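Local coordinates for tailspike protein (Acinetobacter phage vB_ApiP_P1, PDB 6E1R) that probably binds and hydrolyses the capsular polysaccharide of Acinetobacter baumannii as the trimeric receptor-recognition spike of the phage tail, at residues N354-F360 with A383-N387; Q366-V371 with L395-I401. All coordinates share one frame; numbering follows the deposited sequence.

Contact 1: N354-F360 with A383-N387; sequences NYPKYIF and ALIEN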
ATOM      1  N   ASN A 354      -5.762 -25.012  -4.679  1.00 44.67           N
ATOM      2  CA  ASN A 354      -5.747 -23.844  -5.559  1.00 43.29           C
ATOM      3  C   ASN A 354      -5.627 -22.516  -4.814  1.00 44.61           C
ATOM      4  O   ASN A 354      -4.947 -21.603  -5.289  1.00 48.23           O
ATOM      5  CB  ASN A 354      -6.993 -23.831  -6.449  1.00 42.61           C
ATOM      6  CG  ASN A 354      -7.164 -25.119  -7.227  1.00 39.13           C
ATOM      7  OD1 ASN A 354      -6.202 -25.653  -7.778  1.00 40.95           O
ATOM      8  ND2 ASN A 354      -8.389 -25.630  -7.269  1.00 33.54           N
ATOM      9  N   TYR A 355      -6.280 -22.384  -3.662  1.00 43.78           N
ATOM     10  CA  TYR A 355      -6.316 -21.104  -2.974  1.00 40.11           C
ATOM     11  C   TYR A 355      -5.638 -21.195  -1.612  1.00 47.38           C
ATOM     12  O   TYR A 355      -5.691 -22.241  -0.957  1.00 53.53           O
ATOM     13  CB  TYR A 355      -7.762 -20.628  -2.800  1.00 35.98           C
ATOM     14  CG  TYR A 355      -8.570 -20.738  -4.067  1.00 42.06           C
ATOM     15  CD1 TYR A 355      -8.247 -19.982  -5.186  1.00 45.63           C
ATOM     16  CD2 TYR A 355      -9.648 -21.610  -4.153  1.00 48.38           C
ATOM     17  CE1 TYR A 355      -8.979 -20.084  -6.354  1.00 53.18           C
ATOM     18  CE2 TYR A 355     -10.385 -21.720  -5.318  1.00 54.55           C
ATOM     19  CZ  TYR A 355     -10.046 -20.954  -6.414  1.00 55.64           C
ATOM     20  OH  TYR A 355     -10.778 -21.058  -7.574  1.00 56.20           O
ATOM     21  N   PRO A 356      -4.983 -20.111  -1.154  1.00 45.37           N
ATOM     22  CA  PRO A 356      -4.846 -18.824  -1.847  1.00 40.67           C
ATOM     23  C   PRO A 356      -3.722 -18.774  -2.879  1.00 37.62           C
ATOM     24  O   PRO A 356      -2.825 -19.617  -2.866  1.00 34.87           O
ATOM     25  CB  PRO A 356      -4.546 -17.853  -0.704  1.00 36.14           C
ATOM     26  CG  PRO A 356      -3.820 -18.681   0.289  1.00 33.45           C
ATOM     27  CD  PRO A 356      -4.467 -20.040   0.225  1.00 38.37           C
ATOM     28  N   LYS A 357      -3.780 -17.782  -3.762  1.00 31.54           N
ATOM     29  CA  LYS A 357      -2.655 -17.453  -4.619  1.00 32.16           C
ATOM     30  C   LYS A 357      -1.723 -16.491  -3.891  1.00 36.83           C
ATOM     31  O   LYS A 357      -2.110 -15.821  -2.931  1.00 45.34           O
ATOM     32  CB  LYS A 357      -3.129 -16.834  -5.935  1.00 32.64           C
ATOM     33  CG  LYS A 357      -4.185 -17.645  -6.671  1.00 33.86           C
ATOM     34  CD  LYS A 357      -3.683 -19.038  -7.009  1.00 37.62           C
ATOM     35  CE  LYS A 357      -4.688 -19.795  -7.862  1.00 35.17           C
ATOM     36  NZ  LYS A 357      -4.288 -21.217  -8.060  1.00 31.48           N
ATOM     37  N   TYR A 358      -0.481 -16.424  -4.362  1.00 32.91           N
ATOM     38  CA  TYR A 358       0.548 -15.641  -3.694  1.00 34.06           C
ATOM     39  C   TYR A 358       1.185 -14.657  -4.662  1.00 36.28           C
ATOM     40  O   TYR A 358       1.391 -14.967  -5.838  1.00 41.87           O
ATOM     41  CB  TYR A 358       1.624 -16.551  -3.089  1.00 28.32           C
ATOM     42  CG  TYR A 358       1.120 -17.390  -1.937  1.00 35.81           C
ATOM     43  CD1 TYR A 358       0.463 -18.592  -2.162  1.00 38.58           C
ATOM     44  CD2 TYR A 358       1.296 -16.974  -0.624  1.00 32.74           C
ATOM     45  CE1 TYR A 358      -0.002 -19.359  -1.110  1.00 35.61           C
ATOM     46  CE2 TYR A 358       0.835 -17.734   0.432  1.00 33.06           C
ATOM     47  CZ  TYR A 358       0.189 -18.925   0.185  1.00 33.40           C
ATOM     48  OH  TYR A 358      -0.272 -19.683   1.238  1.00 34.37           O
ATOM     49  N   ILE A 359       1.491 -13.468  -4.152  1.00 40.69           N
ATOM     50  CA  ILE A 359       2.258 -12.462  -4.875  1.00 41.06           C
ATOM     51  C   ILE A 359       3.452 -12.083  -4.012  1.00 39.16           C
ATOM     52  O   ILE A 359       3.283 -11.654  -2.864  1.00 36.73           O
ATOM     53  CB  ILE A 359       1.413 -11.227  -5.219  1.00 39.06           C
ATOM     54  CG1 ILE A 359       0.418 -11.555  -6.335  1.00 36.75           C
ATOM     55  CG2 ILE A 359       2.306 -10.064  -5.625  1.00 35.87           C
ATOM     56  CD1 ILE A 359      -0.438 -10.380  -6.757  1.00 35.84           C
ATOM     57  N   PHE A 360       4.651 -12.246  -4.561  1.00 35.84           N
ATOM     58  CA  PHE A 360       5.891 -11.818  -3.921  1.00 36.44           C
ATOM     59  C   PHE A 360       6.461 -10.701  -4.785  1.00 43.27           C
ATOM     60  O   PHE A 360       7.020 -10.953  -5.856  1.00 48.02           O
ATOM     61  CB  PHE A 360       6.869 -12.980  -3.770  1.00 34.49           C
ATOM     62  CG  PHE A 360       6.436 -14.011  -2.767  1.00 38.23           C
ATOM     63  CD1 PHE A 360       5.540 -15.009  -3.117  1.00 38.74           C
ATOM     64  CD2 PHE A 360       6.935 -13.988  -1.475  1.00 37.68           C
ATOM     65  CE1 PHE A 360       5.142 -15.959  -2.193  1.00 36.18           C
ATOM     66  CE2 PHE A 360       6.543 -14.936  -0.546  1.00 36.26           C
ATOM     67  CZ  PHE A 360       5.646 -15.922  -0.907  1.00 35.64           C
ATOM     68  N   ALA A 383       1.443 -23.041  -9.739  1.00 28.18           N
ATOM     69  CA  ALA A 383       0.017 -22.791  -9.910  1.00 28.15           C
ATOM     70  C   ALA A 383      -0.549 -21.915  -8.800  1.00 34.37           C
ATOM     71  O   ALA A 383      -1.631 -21.342  -8.968  1.00 35.69           O
ATOM     72  CB  ALA A 383      -0.748 -24.114  -9.968  1.00 28.40           C
ATOM     73  N   LEU A 384       0.155 -21.800  -7.676  1.00 36.37           N
ATOM     74  CA  LEU A 384      -0.254 -20.940  -6.575  1.00 38.23           C
ATOM     75  C   LEU A 384       0.407 -19.570  -6.625  1.00 42.25           C
ATOM     76  O   LEU A 384       0.118 -18.727  -5.770  1.00 49.85           O
ATOM     77  CB  LEU A 384       0.062 -21.610  -5.235  1.00 35.13           C
ATOM     78  CG  LEU A 384      -0.542 -22.993  -5.002  1.00 36.01           C
ATOM     79  CD1 LEU A 384      -0.103 -23.540  -3.653  1.00 39.36           C
ATOM     80  CD2 LEU A 384      -2.056 -22.943  -5.102  1.00 34.07           C
ATOM     81  N   ILE A 385       1.283 -19.329  -7.593  1.00 37.73           N
ATOM     82  CA  ILE A 385       2.024 -18.079  -7.698  1.00 35.29           C
ATOM     83  C   ILE A 385       1.258 -17.189  -8.668  1.00 36.94           C
ATOM     84  O   ILE A 385       1.289 -17.401  -9.884  1.00 38.13           O
ATOM     85  CB  ILE A 385       3.466 -18.307  -8.154  1.00 32.46           C
ATOM     86  CG1 ILE A 385       4.200 -19.216  -7.167  1.00 29.67           C
ATOM     87  CG2 ILE A 385       4.194 -16.979  -8.301  1.00 27.88           C
ATOM     88  CD1 ILE A 385       4.171 -18.720  -5.740  1.00 31.43           C
ATOM     89  N   GLU A 386       0.558 -16.187  -8.130  1.00 34.52           N
ATOM     90  CA  GLU A 386      -0.129 -15.232  -8.991  1.00 34.63           C
ATOM     91  C   GLU A 386       0.854 -14.284  -9.666  1.00 37.84           C
ATOM     92  O   GLU A 386       0.630 -13.878 -10.812  1.00 43.80           O
ATOM     93  CB  GLU A 386      -1.163 -14.443  -8.188  1.00 39.63           C
ATOM     94  CG  GLU A 386      -2.049 -13.538  -9.032  1.00 45.11           C
ATOM     95  CD  GLU A 386      -2.947 -14.313  -9.977  1.00 51.52           C
ATOM     96  OE1 GLU A 386      -3.324 -15.455  -9.641  1.00 54.62           O
ATOM     97  OE2 GLU A 386      -3.274 -13.779 -11.059  1.00 53.67           O
ATOM     98  N   ASN A 387       1.937 -13.927  -8.981  1.00 34.20           N
ATOM     99  CA  ASN A 387       2.983 -13.093  -9.558  1.00 39.16           C
ATOM    100  C   ASN A 387       4.206 -13.138  -8.655  1.00 37.77           C
ATOM    101  O   ASN A 387       4.084 -13.241  -7.431  1.00 37.17           O
ATOM    102  CB  ASN A 387       2.511 -11.647  -9.751  1.00 47.85           C
ATOM    103  CG  ASN A 387       3.274 -10.929 -10.844  1.00 57.18           C
ATOM    104  OD1 ASN A 387       4.037 -10.003 -10.575  1.00 68.02           O
ATOM    105  ND2 ASN A 387       3.082 -11.361 -12.086  1.00 54.65           N
TER
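K357 reaches across to A383 while the strand from K357 to F360 pairs in parallel with L384-N387. The tight part is the backbone ladder. Y358 N donates to L384 O (2.8 Å). Y358 O faces two amides, accepting from E386 N at 2.7 Å and weakly from N387 N at 3.4 Å. F360 N then closes on N387 O at 3.1 Å. Because Y358 pairs with I385 but I359 with N387, E386 is the extra residue of a beta bulge, placed where the chain turns a corner. L384 O also lies in the plane of the Y358 ring, at its edge, and the ring's CD1 packs on L384 CB. On the other face of the strand, I359 CG1 touches E386 CB at 3.8 Å.

Toward N354 the packing gives way to a more exposed, polar end. K357 bends at its second torsion (chi2 -59°) and then runs extended, carrying NZ to A383 O (2.8 Å) and N354 O (2.9 Å); this ammonium group ties the N354 turn to the short 3-10 segment. L384 CD2 lies against the same turn. E386 OE1 is 6.1 Å from K357 NZ, so the opposite charges do not pair.

These are successive coils near the C-terminal end of the right-handed parallel beta-helix common to phage tailspikes, here the body of a C-terminal portion lacking the N-terminal part. Strand 331-338 flanks 357-361 on the side away from 385-389, N350 bonds the Y358 hydroxyl, V372 covers Y358 and I385 within the coil, and I389 of the second subunit packs on I359 and E386.

Contact 2: Q366-V371 with L395-I401; sequences QLISAV and LATGGSI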
ATOM      1  N   GLN A 366      16.997 -14.165   2.597  1.00 45.32           N
ATOM      2  CA  GLN A 366      17.617 -15.471   2.428  1.00 43.90           C
ATOM      3  C   GLN A 366      16.676 -16.538   2.972  1.00 44.28           C
ATOM      4  O   GLN A 366      16.054 -16.351   4.022  1.00 47.44           O
ATOM      5  CB  GLN A 366      18.974 -15.532   3.138  1.00 46.76           C
ATOM      6  CG  GLN A 366      19.633 -16.900   3.126  1.00 56.37           C
ATOM      7  CD  GLN A 366      20.971 -16.905   3.836  1.00 65.75           C
ATOM      8  OE1 GLN A 366      21.043 -17.086   5.051  1.00 66.75           O
ATOM      9  NE2 GLN A 366      22.044 -16.708   3.076  1.00 70.95           N
ATOM     10  N   LEU A 367      16.577 -17.658   2.259  1.00 40.11           N
ATOM     11  CA  LEU A 367      15.597 -18.695   2.556  1.00 36.37           C
ATOM     12  C   LEU A 367      16.273 -19.967   3.051  1.00 36.91           C
ATOM     13  O   LEU A 367      17.235 -20.444   2.442  1.00 38.31           O
ATOM     14  CB  LEU A 367      14.750 -19.004   1.320  1.00 33.72           C
ATOM     15  CG  LEU A 367      13.839 -17.874   0.845  1.00 35.08           C
ATOM     16  CD1 LEU A 367      13.070 -18.291  -0.399  1.00 38.09           C
ATOM     17  CD2 LEU A 367      12.888 -17.457   1.953  1.00 32.86           C
ATOM     18  N   ILE A 368      15.764 -20.503   4.157  1.00 33.32           N
ATOM     19  CA  ILE A 368      16.050 -21.866   4.584  1.00 40.06           C
ATOM     20  C   ILE A 368      14.825 -22.757   4.394  1.00 40.91           C
ATOM     21  O   ILE A 368      14.711 -23.805   5.028  1.00 42.00           O
ATOM     22  CB  ILE A 368      16.543 -21.913   6.040  1.00 41.08           C
ATOM     23  CG1 ILE A 368      15.527 -21.243   6.965  1.00 34.15           C
ATOM     24  CG2 ILE A 368      17.903 -21.252   6.172  1.00 35.03           C
ATOM     25  CD1 ILE A 368      15.839 -21.411   8.429  1.00 35.46           C
ATOM     26  N   SER A 369      13.902 -22.343   3.529  1.00 32.99           N
ATOM     27  CA  SER A 369      12.624 -23.017   3.368  1.00 39.65           C
ATOM     28  C   SER A 369      12.189 -22.907   1.913  1.00 37.62           C
ATOM     29  O   SER A 369      12.889 -22.334   1.074  1.00 36.50           O
ATOM     30  CB  SER A 369      11.568 -22.410   4.295  1.00 40.36           C
ATOM     31  OG  SER A 369      11.252 -21.085   3.899  1.00 31.82           O
ATOM     32  N   ALA A 370      11.017 -23.459   1.620  1.00 34.99           N
ATOM     33  CA  ALA A 370      10.390 -23.258   0.326  1.00 35.62           C
ATOM     34  C   ALA A 370       9.587 -21.961   0.340  1.00 36.02           C
ATOM     35  O   ALA A 370       9.389 -21.332   1.382  1.00 39.08           O
ATOM     36  CB  ALA A 370       9.496 -24.446  -0.032  1.00 39.00           C
ATOM     37  N   VAL A 371       9.122 -21.556  -0.839  1.00 35.92           N
ATOM     38  CA  VAL A 371       8.334 -20.333  -0.936  1.00 35.93           C
ATOM     39  C   VAL A 371       6.880 -20.600  -0.572  1.00 39.76           C
ATOM     40  O   VAL A 371       6.295 -19.898   0.261  1.00 41.44           O
ATOM     41  CB  VAL A 371       8.466 -19.725  -2.344  1.00 32.15           C
ATOM     42  CG1 VAL A 371       7.564 -18.511  -2.481  1.00 30.77           C
ATOM     43  CG2 VAL A 371       9.914 -19.354  -2.621  1.00 29.75           C
ATOM     44  N   LEU A 395      19.573 -18.907  -1.302  1.00 41.39           N
ATOM     45  CA  LEU A 395      19.189 -20.215  -0.789  1.00 41.22           C
ATOM     46  C   LEU A 395      20.245 -20.711   0.190  1.00 44.10           C
ATOM     47  O   LEU A 395      21.406 -20.909  -0.186  1.00 50.25           O
ATOM     48  CB  LEU A 395      18.997 -21.216  -1.929  1.00 39.10           C
ATOM     49  CG  LEU A 395      17.857 -20.898  -2.899  1.00 35.47           C
ATOM     50  CD1 LEU A 395      17.744 -21.968  -3.972  1.00 38.77           C
ATOM     51  CD2 LEU A 395      16.545 -20.742  -2.148  1.00 34.36           C
ATOM     52  N   ALA A 396      19.837 -20.912   1.437  1.00 42.88           N
ATOM     53  CA  ALA A 396      20.655 -21.549   2.452  1.00 43.59           C
ATOM     54  C   ALA A 396      20.219 -23.007   2.594  1.00 44.99           C
ATOM     55  O   ALA A 396      19.436 -23.524   1.791  1.00 50.29           O
ATOM     56  CB  ALA A 396      20.555 -20.778   3.770  1.00 37.98           C
ATOM     57  N   THR A 397      20.734 -23.685   3.618  1.00 40.72           N
ATOM     58  CA  THR A 397      20.417 -25.094   3.819  1.00 42.45           C
ATOM     59  C   THR A 397      18.923 -25.276   4.057  1.00 42.93           C
ATOM     60  O   THR A 397      18.363 -24.719   5.006  1.00 42.29           O
ATOM     61  CB  THR A 397      21.215 -25.650   4.998  1.00 45.73           C
ATOM     62  OG1 THR A 397      22.617 -25.494   4.744  1.00 51.79           O
ATOM     63  CG2 THR A 397      20.905 -27.127   5.199  1.00 46.63           C
ATOM     64  N   GLY A 398      18.282 -26.056   3.187  1.00 40.28           N
ATOM     65  CA  GLY A 398      16.854 -26.266   3.245  1.00 35.61           C
ATOM     66  C   GLY A 398      16.036 -25.328   2.385  1.00 41.31           C
ATOM     67  O   GLY A 398      14.822 -25.534   2.255  1.00 34.14           O
ATOM     68  N   GLY A 399      16.656 -24.307   1.797  1.00 38.74           N
ATOM     69  CA  GLY A 399      15.921 -23.374   0.967  1.00 35.71           C
ATOM     70  C   GLY A 399      15.728 -23.881  -0.451  1.00 41.75           C
ATOM     71  O   GLY A 399      16.549 -24.619  -0.996  1.00 44.54           O
ATOM     72  N   SER A 400      14.614 -23.472  -1.052  1.00 36.63           N
ATOM     73  CA  SER A 400      14.266 -23.906  -2.396  1.00 32.24           C
ATOM     74  C   SER A 400      13.258 -22.931  -2.984  1.00 34.92           C
ATOM     75  O   SER A 400      12.392 -22.419  -2.271  1.00 33.52           O
ATOM     76  CB  SER A 400      13.686 -25.325  -2.393  1.00 34.84           C
ATOM     77  OG  SER A 400      12.508 -25.390  -1.609  1.00 33.71           O
ATOM     78  N   ILE A 401      13.379 -22.681  -4.286  1.00 37.42           N
ATOM     79  CA  ILE A 401      12.422 -21.852  -5.012  1.00 38.82           C
ATOM     80  C   ILE A 401      11.763 -22.588  -6.167  1.00 39.23           C
ATOM     81  O   ILE A 401      10.746 -22.103  -6.687  1.00 40.07           O
ATOM     82  CB  ILE A 401      13.072 -20.546  -5.523  1.00 40.63           C
ATOM     83  CG1 ILE A 401      14.268 -20.857  -6.426  1.00 43.61           C
ATOM     84  CG2 ILE A 401      13.481 -19.657  -4.357  1.00 31.09           C
ATOM     85  CD1 ILE A 401      14.953 -19.624  -6.972  1.00 43.41           C
TER
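L367 and A396 are joined by the first of two backbone hydrogen bonds, A396 N to L367 O at 2.8 Å. In the second, S400 N approaches S369 O at 3.0 Å, off the carbonyl plane. N380 adds two more from outside the segments, accepting from V371 N through OD1 and bonding S400 OG through ND2.

Weaker CA-H...O contacts fill in between. G399 CA sits between two carbonyls, 3.5 Å from L367 O and 3.2 Å from S369 O, and the close approach of the chains here leaves little room for a side chain. A370 CA likewise points at S400 O.

The two segments belong to consecutive coils of the parallel beta-helix, at the place where strands 364-367 and 392-395 end. Beyond L395 the second chain makes a type II turn from A396 to G399, closed by G399 N on A396 O; G398 takes its positive-phi position. S369 to V371 lead on to strand 372-373.

Among the apolar contacts, I368 CG2 meets A396 CB at 3.6 Å, and the extended Q366 lays its CG and CD along the same methyl. At the margin, L367 CB meets the exposed L395 through its CD2. In the buried group, L367 CD1 and V371 CG2 both reach I401 CG2. That methyl stands anti to the carbonyl carbon of I401, since CG1 (chi1 58°) takes the place between N and carbonyl carbon. S400 OG lies 3.5 Å from A370 CB.

Both contacts join the same neighbouring coils near the C-terminal end of the beta-helix, and their segments alternate along the chain: strand 357-361 leads into 364-367, as 385-389 does into 392-395. Contact 1 is largely buried and faces a second subunit; contact 2 is partly buried, lies farther from the chain centre, and no other chain of the assembly touches it. Strand pairing with a bulge and a lysine bound to backbone carbonyls dominates the first. The second, at a turn, has two backbone hydrogen bonds between its segments, CA-H...O contacts and small apolar patches. With centres 18 Å apart, they meet where F360 CE1 packs against V371 CG1 at 3.5 Å.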